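Local coordinates for protein arginine N-methyltransferase SFM1 (Saccharomyces cerevisiae, PDB 5C74), which uses S-adenosyl-L-methionine to monomethylate an arginine of ribosomal protein S3 and belongs to the SPOUT methyltransferases, at residues R131-K136 with I144-L149. Numbering follows the deposited sequence.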
loop_
_atom_site.group_PDB
_atom_site.type_symbol
_atom_site.label_atom_id
_atom_site.label_comp_id
_atom_site.label_asym_id
_atom_site.label_seq_id
_atom_site.Cartn_x
_atom_site.Cartn_y
_atom_site.Cartn_z
ATOM N N ARG A 131 -17.946 -11.307 -16.755
ATOM C CA ARG A 131 -17.593 -10.698 -18.039
ATOM C C ARG A 131 -16.105 -10.448 -18.115
ATOM O O ARG A 131 -15.469 -10.146 -17.109
ATOM C CB ARG A 131 -18.320 -9.376 -18.257
ATOM C CG ARG A 131 -19.804 -9.527 -18.567
ATOM C CD ARG A 131 -20.032 -10.148 -19.929
ATOM N NE ARG A 131 -21.439 -10.039 -20.318
ATOM C CZ ARG A 131 -22.337 -10.991 -20.108
ATOM N NH1 ARG A 131 -21.976 -12.115 -19.497
ATOM N NH2 ARG A 131 -23.601 -10.810 -20.490
ATOM N N ARG A 132 -15.563 -10.552 -19.324
ATOM C CA ARG A 132 -14.183 -10.173 -19.597
ATOM C C ARG A 132 -14.117 -8.723 -20.075
ATOM O O ARG A 132 -15.097 -8.196 -20.588
ATOM C CB ARG A 132 -13.588 -11.112 -20.669
ATOM C CG ARG A 132 -12.080 -11.110 -20.750
ATOM C CD ARG A 132 -11.592 -12.026 -21.877
ATOM N NE ARG A 132 -11.977 -11.522 -23.197
ATOM C CZ ARG A 132 -11.431 -11.927 -24.342
ATOM N NH1 ARG A 132 -10.466 -12.840 -24.335
ATOM N NH2 ARG A 132 -11.843 -11.415 -25.497
ATOM N N LEU A 133 -12.964 -8.076 -19.908
ATOM C CA LEU A 133 -12.709 -6.798 -20.571
ATOM C C LEU A 133 -11.487 -6.938 -21.484
ATOM O O LEU A 133 -10.430 -6.365 -21.212
ATOM C CB LEU A 133 -12.466 -5.670 -19.561
ATOM C CG LEU A 133 -13.623 -5.108 -18.744
ATOM C CD1 LEU A 133 -13.074 -4.065 -17.742
ATOM C CD2 LEU A 133 -14.697 -4.483 -19.640
ATOM N N GLY A 134 -11.632 -7.711 -22.555
ATOM C CA GLY A 134 -10.524 -7.946 -23.471
ATOM C C GLY A 134 -9.515 -8.927 -22.913
ATOM O O GLY A 134 -9.639 -9.382 -21.779
ATOM N N ASP A 135 -8.499 -9.267 -23.697
ATOM C CA ASP A 135 -7.613 -10.335 -23.257
ATOM C C ASP A 135 -6.301 -9.822 -22.680
ATOM O O ASP A 135 -5.339 -10.576 -22.542
ATOM C CB ASP A 135 -7.346 -11.306 -24.410
ATOM C CG ASP A 135 -6.581 -10.677 -25.543
ATOM O OD1 ASP A 135 -6.381 -9.447 -25.548
ATOM O OD2 ASP A 135 -6.193 -11.426 -26.457
ATOM N N LYS A 136 -6.259 -8.548 -22.316
ATOM C CA LYS A 136 -5.060 -8.029 -21.660
ATOM C C LYS A 136 -5.368 -7.341 -20.342
ATOM O O LYS A 136 -6.324 -6.571 -20.231
ATOM C CB LYS A 136 -4.314 -7.082 -22.597
ATOM C CG LYS A 136 -3.635 -7.854 -23.743
ATOM C CD LYS A 136 -2.549 -7.060 -24.432
ATOM C CE LYS A 136 -1.710 -7.986 -25.316
ATOM N NZ LYS A 136 -2.569 -8.943 -26.065
ATOM N N ILE A 144 -12.054 0.579 -15.135
ATOM C CA ILE A 144 -13.243 1.359 -14.838
ATOM C C ILE A 144 -13.501 2.367 -15.953
ATOM O O ILE A 144 -14.642 2.526 -16.378
ATOM C CB ILE A 144 -13.131 2.045 -13.465
ATOM C CG1 ILE A 144 -13.207 0.954 -12.387
ATOM C CG2 ILE A 144 -14.256 3.103 -13.286
ATOM C CD1 ILE A 144 -13.164 1.448 -10.966
ATOM N N ARG A 145 -12.455 3.012 -16.474
ATOM C CA ARG A 145 -12.673 3.924 -17.602
ATOM C C ARG A 145 -13.258 3.160 -18.788
ATOM O O ARG A 145 -14.174 3.631 -19.464
ATOM C CB ARG A 145 -11.376 4.623 -18.029
ATOM C CG ARG A 145 -11.537 5.491 -19.263
ATOM C CD ARG A 145 -10.306 6.358 -19.488
ATOM N NE ARG A 145 -10.217 7.367 -18.453
ATOM C CZ ARG A 145 -10.848 8.533 -18.522
ATOM N NH1 ARG A 145 -11.580 8.831 -19.594
ATOM N NH2 ARG A 145 -10.734 9.401 -17.536
ATOM N N THR A 146 -12.712 1.981 -19.038
ATOM C CA THR A 146 -13.159 1.163 -20.148
ATOM C C THR A 146 -14.612 0.773 -19.967
ATOM O O THR A 146 -15.398 0.832 -20.911
ATOM C CB THR A 146 -12.298 -0.101 -20.297
ATOM O OG1 THR A 146 -10.943 0.280 -20.602
ATOM C CG2 THR A 146 -12.850 -0.984 -21.418
ATOM N N THR A 147 -14.974 0.399 -18.750
ATOM C CA THR A 147 -16.351 0.004 -18.484
ATOM C C THR A 147 -17.316 1.175 -18.709
ATOM O O THR A 147 -18.426 0.995 -19.237
ATOM C CB THR A 147 -16.481 -0.550 -17.056
ATOM O OG1 THR A 147 -15.706 -1.754 -16.959
ATOM C CG2 THR A 147 -17.961 -0.864 -16.755
ATOM N N GLN A 148 -16.893 2.375 -18.320
ATOM C CA GLN A 148 -17.702 3.570 -18.545
ATOM C C GLN A 148 -17.924 3.809 -20.040
ATOM O O GLN A 148 -19.028 4.143 -20.478
ATOM C CB GLN A 148 -17.040 4.795 -17.902
ATOM C CG GLN A 148 -17.050 4.760 -16.391
ATOM C CD GLN A 148 -18.397 5.168 -15.831
ATOM O OE1 GLN A 148 -19.195 4.325 -15.422
ATOM N NE2 GLN A 148 -18.661 6.465 -15.825
ATOM N N LEU A 149 -16.868 3.662 -20.821
ATOM C CA LEU A 149 -16.972 3.862 -22.262
ATOM C C LEU A 149 -17.978 2.884 -22.868
ATOM O O LEU A 149 -18.769 3.243 -23.750
ATOM C CB LEU A 149 -15.586 3.695 -22.920
ATOM C CG LEU A 149 -14.560 4.791 -22.590
ATOM C CD1 LEU A 149 -13.132 4.391 -23.027
ATOM C CD2 LEU A 149 -14.986 6.071 -23.285
#
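Leu133, in the loop that leaves strand 128-131, faces Thr146 and Thr147 on helix 140-151, and its CA lies 8.0 Å from the CA of Thr146, the closest CA pair between the two segments. That spacing is wide enough for side chains alone to fill it. The chain is extended through Arg131 and Arg132, bends at Leu133 (psi 69°) and turns at Gly134, whose phi of 76° comes easily to a residue without a side chain. Leu133 points its CB at the helix, and its forked end reaches two successive threonines. Leu133 CD1 lies 3.6 Å from Thr147 OG1, while Leu133 CD2 lies 4.3 Å from the methyl CG2 of Thr146. The side chains of Leu133 and Thr147 cross at about a right angle. In Thr147, OG1 stands beside its own backbone N (chi1 -65°), from where it hydrogen-bonds back to the carbonyl of Ala143; Thr146 OG1 likewise bonds to Thr142 O. Threonine therefore suits this buried helix face: its hydroxyl is satisfied within the helix, and it is compact enough to sit against a branched leucine. Asp90 OD1 accepts a hydrogen bond from Gly134 N and forms a salt bridge with Arg132 NE, tying the loop to a neighbouring one. Leu91 from a loop and Phe102 from strand 101-104 touch both Leu133 and Thr147, and Val183 of strand 181-183 meets Thr146, so the contact packs the helix that follows strand 128-131 back against the parallel sheet.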